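Local atomic coordinates of transcriptional regulator ComR (Streptococcus vestibularis F0396, PDB entry 6HU8), a protein that probably binds DNA as a peptide-responsive transcriptional regulator of competence of the RNPP family. Residues Leu32-Arg35 with Gln36-Ile40; Asp113-Pro116 with Glu117-Leu121; Leu216-Leu220 with Glu221-Asp225. All coordinates share one frame; numbering follows the deposited sequence.

How the interactions relate
Interactions 1 and 2 meet directly, although they belong to different parts of the protein. Arg39 of 36-40 forms a salt bridge with Glu117 of 117-121, with 2.6 Å between Arg39 NE and Glu117 OE1. Both are helix starts: interaction 1 in the helix-turn-helix region, interaction 2 in the tetratricopeptide region. Interaction 3 closes a helix instead, and its nearest atoms are about 17 Å from those of interaction 2. Interaction 2 is the buried one; the other two are partly buried. The chemistry follows: interaction 1 has a side-chain capping box, interaction 2 a proline with apolar packing, and interaction 3 a Schellman motif and a lysine bound to backbone carbonyls.

Interaction 1. Residues Leu32-Arg35 with Gln36-Ile40; sequences LTVR and QLIRI
Thr33 and Gln36 form a capping box at the start of helix 34-41. Thr33 is the N-cap, and its OG1 accepts the backbone N-H of Gln36, with 3.2 Å between Thr33 OG1 and Gln36 N. The return bond runs from Thr33 N to Gln36 OE1 over 2.9 Å. Here the N-H arrives above the plane of the side-chain amide carbonyl, 49° out of it. Gln36 reaches back because its CG lies beside its own backbone N (chi1 -79°) and the chain is extended from there.

Apolar contacts lie beside the box. The Leu32 side chain slides past Gln36 in the opposite direction, CD1 touching it. It crosses Leu37 at about a right angle, with Leu32 CD2 3.9 Å from Leu37 CB. Along the helix, Val34 CG1 meets Ile38 CD1, four residues later, at 3.8 Å. Arg39 bends at chi3 (-65°), which lays its guanidinium flat under a backbone carbonyl: Arg35 O sits 3.6 Å above the plane, over its centre. The same oxygen accepts Arg39 N at 3.1 Å.

Helix 139-152 supplies most of the second shell. Asp147 bonds Thr33 OG1, Gln151 bonds Gln36 OE1, and Glu146 and Asp147 pair with Arg35. Glu117, on helix 117-131, forms a salt bridge with Arg39.

Helix 34-41 is probably the recognition helix of the Cro/C1-type fold. Buried Gln36 OE1 is held by two N-H donors, which should fix the amide. Both arginines are paired with carboxylates of the tetratricopeptide region, consistent with an apo form in which this helix is held against that region.

Interaction 2. Residues Asp113-Pro116 with Glu117-Leu121; sequences DILP and EEELL
Leu115 and Pro116 lead into helix 117-131, and both lie against its first turn. The backbone bonds come from one atom. Pro116 O accepts Leu120 N at 3.1 Å, almost in line with the carbonyl. It also receives a weak, strongly bent bond from Glu119 N, 3.2 Å from Pro116 O. Pro116 is the N-cap residue, and its ring has no polar group to cap with.

The apolar contacts form two groups. In the first, Leu115 crosses Leu120, with Leu115 CB 3.9 Å from Leu120 CG. Leu120 CD1 comes close to the backbone as well, 3.7 Å from Leu115 O. In the second, Pro116 and Glu119 lie side by side and point the same way, with Pro116 CG 3.9 Å from Glu119 CG. Glu119 gets there with CG beside its backbone N (chi1 -69°) and a bend at chi2 (-62°). The methylene part of the side chain therefore packs on the proline while the carboxylate turns away. Leu115 CD2 crosses the same glutamate at CB.

The acidic ends have partners outside. Glu119 is held by Tyr78, Lys82 and Asn161, and Glu117 by Arg39 and Ser45. Glu118 is bent too: its OE1 comes 3.6 Å from Pro116 CB, and its OE2 bonds Ser48.

Three successive carboxylates thus stand at the N-terminal end of a helix. The positive end of the helix dipole probably favours their charge. Arg39, Ser45 and Ser48 lie in the helix-turn-helix region and Tyr78, Lys82 and Asn161 in the tetratricopeptide region, so the acidic helix start ties the two together.

Interaction 3. Residues Leu216-Leu220 with Glu221-Asp225; sequences LKISL and ESFKD
Lys217 stretches along the chain that follows its own helix and ends among backbone carbonyls. Its methylenes pass beside Ser222 O, with Lys217 CD 3.2 Å from that oxygen. A bend at the last torsion (chi4 -64°) then brings NZ back. Lys217 NZ donates to Ser222 O at 2.8 Å, from a position tilted off the carbonyl plane. It also donates to Lys224 O at 3.0 Å, this time in the plane. Two carbonyls thus grip the buried ammonium, and they probably favour its charge.

Phe223 folds back toward the helix. Lys217 O stands 4.0 Å above the plane of its ring, over the centre. Ile218 crosses the ring obliquely, with Ile218 CG1 4.1 Å from Phe223 CE1.

The backbone turn that carries these side chains is a Schellman motif. Ser222 N donates to Lys217 O at 2.8 Å, in the carbonyl plane and on a lone pair. A weak bond joins Glu221 N to Ile218 O, 3.4 Å apart. Glu221 is the C-prime residue, with positive phi (50°).

The motif ends helix 200-219 and starts the short link to helix 226-240 within the tetratricopeptide region. Ile218 packs on helix 246-261, and Phe223 stacks on His260 of that helix. Toward helix 181-192, Lys217 touches Val188 and Ser222 touches Phe184. Lys217 and Ile218 also touch Phe226 at the start of helix 226-240.

Interaction 1. Residues Leu32-Arg35 with Gln36-Ile40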
ATOM      1  N   LEU A  32       4.108  -7.638 -16.966  1.00 34.44           N
ATOM      2  CA  LEU A  32       4.875  -8.777 -16.487  1.00 33.34           C
ATOM      3  C   LEU A  32       6.362  -8.495 -16.667  1.00 37.16           C
ATOM      4  O   LEU A  32       6.786  -8.078 -17.748  1.00 34.75           O
ATOM      5  CB  LEU A  32       4.500 -10.045 -17.247  1.00 32.30           C
ATOM      6  CG  LEU A  32       5.146 -11.314 -16.707  1.00 33.54           C
ATOM      7  CD1 LEU A  32       4.483 -11.668 -15.385  1.00 34.98           C
ATOM      8  CD2 LEU A  32       4.999 -12.444 -17.709  1.00 32.94           C
ATOM      9  N   THR A  33       7.154  -8.699 -15.625  1.00 32.65           N
ATOM     10  CA  THR A  33       8.596  -8.491 -15.761  1.00 33.47           C
ATOM     11  C   THR A  33       9.288  -9.824 -15.970  1.00 35.30           C
ATOM     12  O   THR A  33       8.717 -10.890 -15.716  1.00 32.86           O
ATOM     13  CB  THR A  33       9.212  -7.795 -14.532  1.00 37.35           C
ATOM     14  OG1 THR A  33       9.167  -8.681 -13.404  1.00 34.89           O
ATOM     15  CG2 THR A  33       8.449  -6.500 -14.197  1.00 35.94           C
ATOM     16  N   VAL A  34      10.533  -9.768 -16.415  1.00 33.11           N
ATOM     17  CA  VAL A  34      11.271 -10.984 -16.649  1.00 33.51           C
ATOM     18  C   VAL A  34      11.404 -11.801 -15.361  1.00 32.43           C
ATOM     19  O   VAL A  34      11.241 -13.019 -15.381  1.00 31.15           O
ATOM     20  CB  VAL A  34      12.665 -10.657 -17.258  1.00 30.28           C
ATOM     21  CG1 VAL A  34      13.583 -11.848 -17.174  1.00 32.96           C
ATOM     22  CG2 VAL A  34      12.473 -10.192 -18.712  1.00 31.90           C
ATOM     23  N   ARG A  35      11.681 -11.141 -14.234  1.00 28.78           N
ATOM     24  CA  ARG A  35      11.913 -11.906 -13.010  1.00 30.56           C
ATOM     25  C   ARG A  35      10.596 -12.486 -12.476  1.00 35.21           C
ATOM     26  O   ARG A  35      10.587 -13.579 -11.910  1.00 32.43           O
ATOM     27  CB  ARG A  35      12.585 -11.044 -11.945  1.00 32.21           C
ATOM     28  CG  ARG A  35      14.040 -10.711 -12.263  1.00 31.73           C
ATOM     29  CD  ARG A  35      14.688  -9.933 -11.123  1.00 36.13           C
ATOM     30  NE  ARG A  35      14.143  -8.584 -11.029  1.00 36.74           N
ATOM     31  CZ  ARG A  35      14.518  -7.676 -10.131  1.00 41.02           C
ATOM     32  NH1 ARG A  35      15.460  -7.954  -9.233  1.00 40.09           N
ATOM     33  NH2 ARG A  35      13.948  -6.482 -10.135  1.00 36.46           N
ATOM     34  N   GLN A  36       9.503 -11.754 -12.671  1.00 29.22           N
ATOM     35  CA  GLN A  36       8.160 -12.275 -12.371  1.00 33.79           C
ATOM     36  C   GLN A  36       7.878 -13.535 -13.188  1.00 32.75           C
ATOM     37  O   GLN A  36       7.427 -14.542 -12.655  1.00 34.95           O
ATOM     38  CB  GLN A  36       7.095 -11.210 -12.654  1.00 33.61           C
ATOM     39  CG  GLN A  36       6.962 -10.138 -11.560  1.00 33.42           C
ATOM     40  CD  GLN A  36       6.169  -8.954 -12.021  1.00 32.29           C
ATOM     41  OE1 GLN A  36       5.686  -8.928 -13.154  1.00 35.40           O
ATOM     42  NE2 GLN A  36       6.025  -7.956 -11.157  1.00 31.75           N
ATOM     43  N   LEU A  37       8.148 -13.481 -14.491  1.00 34.36           N
ATOM     44  CA  LEU A  37       7.976 -14.662 -15.355  1.00 32.74           C
ATOM     45  C   LEU A  37       8.862 -15.824 -14.909  1.00 34.49           C
ATOM     46  O   LEU A  37       8.392 -16.946 -14.782  1.00 33.55           O
ATOM     47  CB  LEU A  37       8.260 -14.313 -16.827  1.00 29.49           C
ATOM     48  CG  LEU A  37       8.150 -15.489 -17.827  1.00 35.42           C
ATOM     49  CD1 LEU A  37       6.774 -16.167 -17.761  1.00 34.61           C
ATOM     50  CD2 LEU A  37       8.416 -15.010 -19.245  1.00 31.48           C
ATOM     51  N   ILE A  38      10.149 -15.573 -14.675  1.00 32.55           N
ATOM     52  CA  ILE A  38      11.029 -16.642 -14.186  1.00 35.32           C
ATOM     53  C   ILE A  38      10.534 -17.363 -12.911  1.00 34.13           C
ATOM     54  O   ILE A  38      10.631 -18.583 -12.817  1.00 34.33           O
ATOM     55  CB  ILE A  38      12.450 -16.096 -13.940  1.00 38.85           C
ATOM     56  CG1 ILE A  38      13.105 -15.786 -15.289  1.00 32.23           C
ATOM     57  CG2 ILE A  38      13.315 -17.126 -13.242  1.00 40.47           C
ATOM     58  CD1 ILE A  38      14.416 -15.012 -15.165  1.00 36.20           C
ATOM     59  N   ARG A  39      10.010 -16.620 -11.934  1.00 32.90           N
ATOM     60  CA  ARG A  39       9.532 -17.225 -10.698  1.00 36.11           C
ATOM     61  C   ARG A  39       8.310 -18.105 -10.982  1.00 35.19           C
ATOM     62  O   ARG A  39       8.119 -19.151 -10.349  1.00 36.32           O
ATOM     63  CB  ARG A  39       9.190 -16.145  -9.651  1.00 38.45           C
ATOM     64  CG  ARG A  39      10.427 -15.523  -8.996  1.00 34.66           C
ATOM     65  CD  ARG A  39      10.083 -14.621  -7.816  1.00 33.82           C
ATOM     66  NE  ARG A  39       9.316 -13.439  -8.200  1.00 38.07           N
ATOM     67  CZ  ARG A  39       9.863 -12.278  -8.545  1.00 38.23           C
ATOM     68  NH1 ARG A  39      11.191 -12.152  -8.568  1.00 36.24           N
ATOM     69  NH2 ARG A  39       9.093 -11.253  -8.883  1.00 34.59           N
ATOM     70  N   ILE A  40       7.492 -17.687 -11.943  1.00 35.85           N
ATOM     71  CA  ILE A  40       6.328 -18.494 -12.338  1.00 34.23           C
ATOM     72  C   ILE A  40       6.796 -19.780 -13.013  1.00 38.17           C
ATOM     73  O   ILE A  40       6.396 -20.878 -12.613  1.00 35.13           O
ATOM     74  CB  ILE A  40       5.381 -17.702 -13.283  1.00 35.66           C
ATOM     75  CG1 ILE A  40       4.692 -16.562 -12.522  1.00 35.52           C
ATOM     76  CG2 ILE A  40       4.364 -18.638 -13.972  1.00 30.86           C
ATOM     77  CD1 ILE A  40       3.932 -15.604 -13.424  1.00 35.78           C
TER

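Interaction 2. Residues Asp113-Pro116 with Glu117-Leu121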
ATOM      1  N   ASP A 113      -0.835 -21.002   0.032  1.00 44.07           N
ATOM      2  CA  ASP A 113      -0.506 -21.926  -1.051  1.00 42.33           C
ATOM      3  C   ASP A 113      -1.388 -21.735  -2.288  1.00 40.65           C
ATOM      4  O   ASP A 113      -1.154 -22.364  -3.318  1.00 46.63           O
ATOM      5  CB  ASP A 113      -0.587 -23.397  -0.583  1.00 44.42           C
ATOM      6  CG  ASP A 113       0.245 -24.338  -1.477  1.00 49.74           C
ATOM      7  OD1 ASP A 113       1.301 -23.894  -1.979  1.00 42.31           O
ATOM      8  OD2 ASP A 113      -0.153 -25.508  -1.700  1.00 47.44           O
ATOM      9  N   ILE A 114      -2.383 -20.858  -2.215  1.00 40.06           N
ATOM     10  CA  ILE A 114      -3.178 -20.603  -3.411  1.00 43.53           C
ATOM     11  C   ILE A 114      -3.148 -19.131  -3.801  1.00 39.39           C
ATOM     12  O   ILE A 114      -3.963 -18.696  -4.621  1.00 38.80           O
ATOM     13  CB  ILE A 114      -4.660 -21.077  -3.234  1.00 39.92           C
ATOM     14  CG1 ILE A 114      -5.263 -20.554  -1.929  1.00 41.68           C
ATOM     15  CG2 ILE A 114      -4.732 -22.604  -3.240  1.00 39.81           C
ATOM     16  CD1 ILE A 114      -5.755 -19.118  -1.968  1.00 44.71           C
ATOM     17  N   LEU A 115      -2.225 -18.367  -3.212  1.00 36.69           N
ATOM     18  CA  LEU A 115      -2.146 -16.924  -3.454  1.00 38.41           C
ATOM     19  C   LEU A 115      -1.048 -16.581  -4.465  1.00 35.35           C
ATOM     20  O   LEU A 115       0.038 -17.170  -4.441  1.00 36.29           O
ATOM     21  CB  LEU A 115      -1.896 -16.143  -2.143  1.00 35.62           C
ATOM     22  CG  LEU A 115      -3.042 -16.117  -1.122  1.00 37.57           C
ATOM     23  CD1 LEU A 115      -2.640 -15.455   0.208  1.00 34.52           C
ATOM     24  CD2 LEU A 115      -4.286 -15.438  -1.690  1.00 37.19           C
ATOM     25  N   PRO A 116      -1.344 -15.643  -5.381  1.00 34.31           N
ATOM     26  CA  PRO A 116      -0.303 -15.161  -6.293  1.00 35.41           C
ATOM     27  C   PRO A 116       0.672 -14.233  -5.574  1.00 35.97           C
ATOM     28  O   PRO A 116       0.448 -13.818  -4.435  1.00 36.92           O
ATOM     29  CB  PRO A 116      -1.091 -14.393  -7.357  1.00 34.49           C
ATOM     30  CG  PRO A 116      -2.279 -13.878  -6.623  1.00 35.60           C
ATOM     31  CD  PRO A 116      -2.635 -14.968  -5.615  1.00 36.05           C
ATOM     32  N   GLU A 117       1.745 -13.894  -6.270  1.00 37.10           N
ATOM     33  CA  GLU A 117       2.829 -13.103  -5.718  1.00 39.30           C
ATOM     34  C   GLU A 117       2.368 -11.770  -5.134  1.00 34.99           C
ATOM     35  O   GLU A 117       2.838 -11.358  -4.073  1.00 34.82           O
ATOM     36  CB  GLU A 117       3.861 -12.865  -6.808  1.00 39.08           C
ATOM     37  CG  GLU A 117       5.233 -12.527  -6.344  1.00 43.70           C
ATOM     38  CD  GLU A 117       6.202 -12.546  -7.521  1.00 39.59           C
ATOM     39  OE1 GLU A 117       6.750 -13.630  -7.847  1.00 41.98           O
ATOM     40  OE2 GLU A 117       6.386 -11.470  -8.129  1.00 39.88           O
ATOM     41  N   GLU A 118       1.465 -11.092  -5.832  1.00 32.49           N
ATOM     42  CA  GLU A 118       1.041  -9.761  -5.403  1.00 35.39           C
ATOM     43  C   GLU A 118       0.245  -9.777  -4.103  1.00 37.58           C
ATOM     44  O   GLU A 118       0.327  -8.845  -3.310  1.00 35.62           O
ATOM     45  CB  GLU A 118       0.196  -9.089  -6.480  1.00 36.55           C
ATOM     46  CG  GLU A 118       0.837  -9.060  -7.833  1.00 42.60           C
ATOM     47  CD  GLU A 118       0.428 -10.243  -8.707  1.00 44.64           C
ATOM     48  OE1 GLU A 118       0.754 -11.409  -8.355  1.00 40.97           O
ATOM     49  OE2 GLU A 118      -0.214  -9.978  -9.753  1.00 41.74           O
ATOM     50  N   GLU A 119      -0.568 -10.812  -3.910  1.00 35.87           N
ATOM     51  CA  GLU A 119      -1.310 -10.942  -2.671  1.00 36.41           C
ATOM     52  C   GLU A 119      -0.356 -11.247  -1.526  1.00 38.27           C
ATOM     53  O   GLU A 119      -0.473 -10.672  -0.431  1.00 37.35           O
ATOM     54  CB  GLU A 119      -2.382 -12.031  -2.783  1.00 37.86           C
ATOM     55  CG  GLU A 119      -3.536 -11.666  -3.730  1.00 35.59           C
ATOM     56  CD  GLU A 119      -4.320 -10.429  -3.277  1.00 41.83           C
ATOM     57  OE1 GLU A 119      -4.535 -10.251  -2.050  1.00 43.69           O
ATOM     58  OE2 GLU A 119      -4.731  -9.629  -4.149  1.00 43.06           O
ATOM     59  N   LEU A 120       0.590 -12.141  -1.788  1.00 35.31           N
ATOM     60  CA  LEU A 120       1.565 -12.536  -0.786  1.00 34.13           C
ATOM     61  C   LEU A 120       2.407 -11.352  -0.372  1.00 36.42           C
ATOM     62  O   LEU A 120       2.725 -11.216   0.805  1.00 33.66           O
ATOM     63  CB  LEU A 120       2.466 -13.653  -1.319  1.00 32.58           C
ATOM     64  CG  LEU A 120       1.799 -15.033  -1.377  1.00 34.14           C
ATOM     65  CD1 LEU A 120       2.665 -16.043  -2.139  1.00 35.62           C
ATOM     66  CD2 LEU A 120       1.526 -15.511   0.041  1.00 34.17           C
ATOM     67  N   LEU A 121       2.789 -10.513  -1.339  1.00 35.68           N
ATOM     68  CA  LEU A 121       3.555  -9.294  -1.020  1.00 35.14           C
ATOM     69  C   LEU A 121       2.744  -8.342  -0.145  1.00 36.27           C
ATOM     70  O   LEU A 121       3.278  -7.707   0.770  1.00 39.54           O
ATOM     71  CB  LEU A 121       3.995  -8.557  -2.285  1.00 37.37           C
ATOM     72  CG  LEU A 121       4.703  -7.217  -1.979  1.00 37.19           C
ATOM     73  CD1 LEU A 121       6.076  -7.479  -1.370  1.00 35.63           C
ATOM     74  CD2 LEU A 121       4.824  -6.342  -3.223  1.00 34.86           C
TER

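Interaction 3. Residues Leu216-Leu220 with Glu221-Asp225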
ATOM      1  N   LEU A 216       5.975  12.989   5.079  1.00 41.19           N
ATOM      2  CA  LEU A 216       7.185  13.078   4.269  1.00 41.37           C
ATOM      3  C   LEU A 216       7.398  14.464   3.687  1.00 43.56           C
ATOM      4  O   LEU A 216       8.528  14.969   3.677  1.00 44.25           O
ATOM      5  CB  LEU A 216       7.150  12.045   3.138  1.00 45.28           C
ATOM      6  CG  LEU A 216       7.494  10.625   3.580  1.00 42.17           C
ATOM      7  CD1 LEU A 216       7.202   9.632   2.449  1.00 40.73           C
ATOM      8  CD2 LEU A 216       8.956  10.564   4.023  1.00 41.78           C
ATOM      9  N   LYS A 217       6.326  15.079   3.193  1.00 40.74           N
ATOM     10  CA  LYS A 217       6.413  16.452   2.693  1.00 41.93           C
ATOM     11  C   LYS A 217       6.982  17.393   3.767  1.00 45.18           C
ATOM     12  O   LYS A 217       7.728  18.331   3.446  1.00 45.31           O
ATOM     13  CB  LYS A 217       5.046  16.946   2.198  1.00 40.39           C
ATOM     14  CG  LYS A 217       4.645  16.368   0.831  1.00 41.05           C
ATOM     15  CD  LYS A 217       3.562  17.192   0.155  1.00 41.27           C
ATOM     16  CE  LYS A 217       3.566  16.996  -1.356  1.00 45.76           C
ATOM     17  NZ  LYS A 217       4.858  17.502  -1.940  1.00 48.04           N
ATOM     18  N   ILE A 218       6.684  17.122   5.037  1.00 41.94           N
ATOM     19  CA  ILE A 218       7.268  17.920   6.119  1.00 43.21           C
ATOM     20  C   ILE A 218       8.745  17.573   6.306  1.00 50.67           C
ATOM     21  O   ILE A 218       9.587  18.462   6.415  1.00 49.81           O
ATOM     22  CB  ILE A 218       6.513  17.727   7.446  1.00 43.35           C
ATOM     23  CG1 ILE A 218       5.143  18.394   7.368  1.00 35.71           C
ATOM     24  CG2 ILE A 218       7.275  18.329   8.596  1.00 41.89           C
ATOM     25  CD1 ILE A 218       4.226  18.055   8.535  1.00 43.46           C
ATOM     26  N   SER A 219       9.066  16.283   6.312  1.00 45.25           N
ATOM     27  CA  SER A 219      10.415  15.850   6.667  1.00 50.02           C
ATOM     28  C   SER A 219      11.391  15.935   5.486  1.00 50.04           C
ATOM     29  O   SER A 219      12.609  15.976   5.676  1.00 55.52           O
ATOM     30  CB  SER A 219      10.380  14.422   7.208  1.00 48.56           C
ATOM     31  OG  SER A 219       9.989  13.523   6.182  1.00 53.72           O
ATOM     32  N   LEU A 220      10.858  15.944   4.269  1.00 48.64           N
ATOM     33  CA  LEU A 220      11.685  16.092   3.073  1.00 49.04           C
ATOM     34  C   LEU A 220      11.668  17.538   2.584  1.00 52.51           C
ATOM     35  O   LEU A 220      12.305  17.867   1.580  1.00 51.88           O
ATOM     36  CB  LEU A 220      11.204  15.149   1.960  1.00 47.27           C
ATOM     37  CG  LEU A 220      11.253  13.661   2.291  1.00 49.89           C
ATOM     38  CD1 LEU A 220      10.726  12.826   1.120  1.00 46.86           C
ATOM     39  CD2 LEU A 220      12.684  13.251   2.664  1.00 52.07           C
ATOM     40  N   GLU A 221      10.935  18.384   3.308  1.00 51.78           N
ATOM     41  CA  GLU A 221      10.701  19.778   2.937  1.00 54.71           C
ATOM     42  C   GLU A 221      10.233  19.897   1.487  1.00 52.88           C
ATOM     43  O   GLU A 221      10.806  20.620   0.671  1.00 52.38           O
ATOM     44  CB  GLU A 221      11.958  20.627   3.187  1.00 56.54           C
ATOM     45  CG  GLU A 221      11.888  21.393   4.510  1.00 58.19           C
ATOM     46  CD  GLU A 221      13.252  21.627   5.159  1.00 67.86           C
ATOM     47  OE1 GLU A 221      14.290  21.551   4.459  1.00 58.98           O
ATOM     48  OE2 GLU A 221      13.273  21.889   6.386  1.00 72.35           O
ATOM     49  N   SER A 222       9.170  19.173   1.185  1.00 48.19           N
ATOM     50  CA  SER A 222       8.522  19.239  -0.112  1.00 47.92           C
ATOM     51  C   SER A 222       7.139  19.845   0.095  1.00 47.80           C
ATOM     52  O   SER A 222       6.131  19.152   0.001  1.00 44.95           O
ATOM     53  CB  SER A 222       8.431  17.845  -0.733  1.00 45.55           C
ATOM     54  OG  SER A 222       7.734  17.861  -1.970  1.00 49.63           O
ATOM     55  N   PHE A 223       7.091  21.138   0.390  1.00 47.99           N
ATOM     56  CA  PHE A 223       5.858  21.731   0.907  1.00 47.14           C
ATOM     57  C   PHE A 223       4.829  22.084  -0.168  1.00 51.70           C
ATOM     58  O   PHE A 223       3.680  22.429   0.161  1.00 50.38           O
ATOM     59  CB  PHE A 223       6.188  22.963   1.754  1.00 46.14           C
ATOM     60  CG  PHE A 223       6.763  22.625   3.102  1.00 43.93           C
ATOM     61  CD1 PHE A 223       5.983  22.012   4.060  1.00 42.46           C
ATOM     62  CD2 PHE A 223       8.086  22.888   3.395  1.00 48.47           C
ATOM     63  CE1 PHE A 223       6.503  21.687   5.297  1.00 42.93           C
ATOM     64  CE2 PHE A 223       8.612  22.564   4.626  1.00 49.96           C
ATOM     65  CZ  PHE A 223       7.814  21.967   5.580  1.00 45.71           C
ATOM     66  N   LYS A 224       5.213  21.972  -1.442  1.00 50.32           N
ATOM     67  CA  LYS A 224       4.266  22.242  -2.524  1.00 49.65           C
ATOM     68  C   LYS A 224       3.086  21.274  -2.442  1.00 54.10           C
ATOM     69  O   LYS A 224       3.275  20.082  -2.202  1.00 49.30           O
ATOM     70  CB  LYS A 224       4.941  22.147  -3.894  1.00 54.86           C
ATOM     71  CG  LYS A 224       5.483  20.755  -4.252  1.00 56.31           C
ATOM     72  CD  LYS A 224       5.439  20.513  -5.760  1.00 63.67           C
ATOM     73  CE  LYS A 224       6.346  19.355  -6.174  1.00 59.53           C
ATOM     74  NZ  LYS A 224       7.784  19.708  -5.983  1.00 65.08           N
ATOM     75  N   ASP A 225       1.876  21.810  -2.609  1.00 54.52           N
ATOM     76  CA  ASP A 225       0.628  21.042  -2.551  1.00 53.82           C
ATOM     77  C   ASP A 225       0.313  20.422  -1.178  1.00 53.84           C
ATOM     78  O   ASP A 225      -0.541  19.523  -1.099  1.00 50.79           O
ATOM     79  CB  ASP A 225       0.627  19.921  -3.606  1.00 56.34           C
ATOM     80  CG  ASP A 225       0.634  20.456  -5.024  1.00 63.32           C
ATOM     81  OD1 ASP A 225      -0.457  20.788  -5.542  1.00 68.12           O
ATOM     82  OD2 ASP A 225       1.733  20.542  -5.616  1.00 64.42           O
TER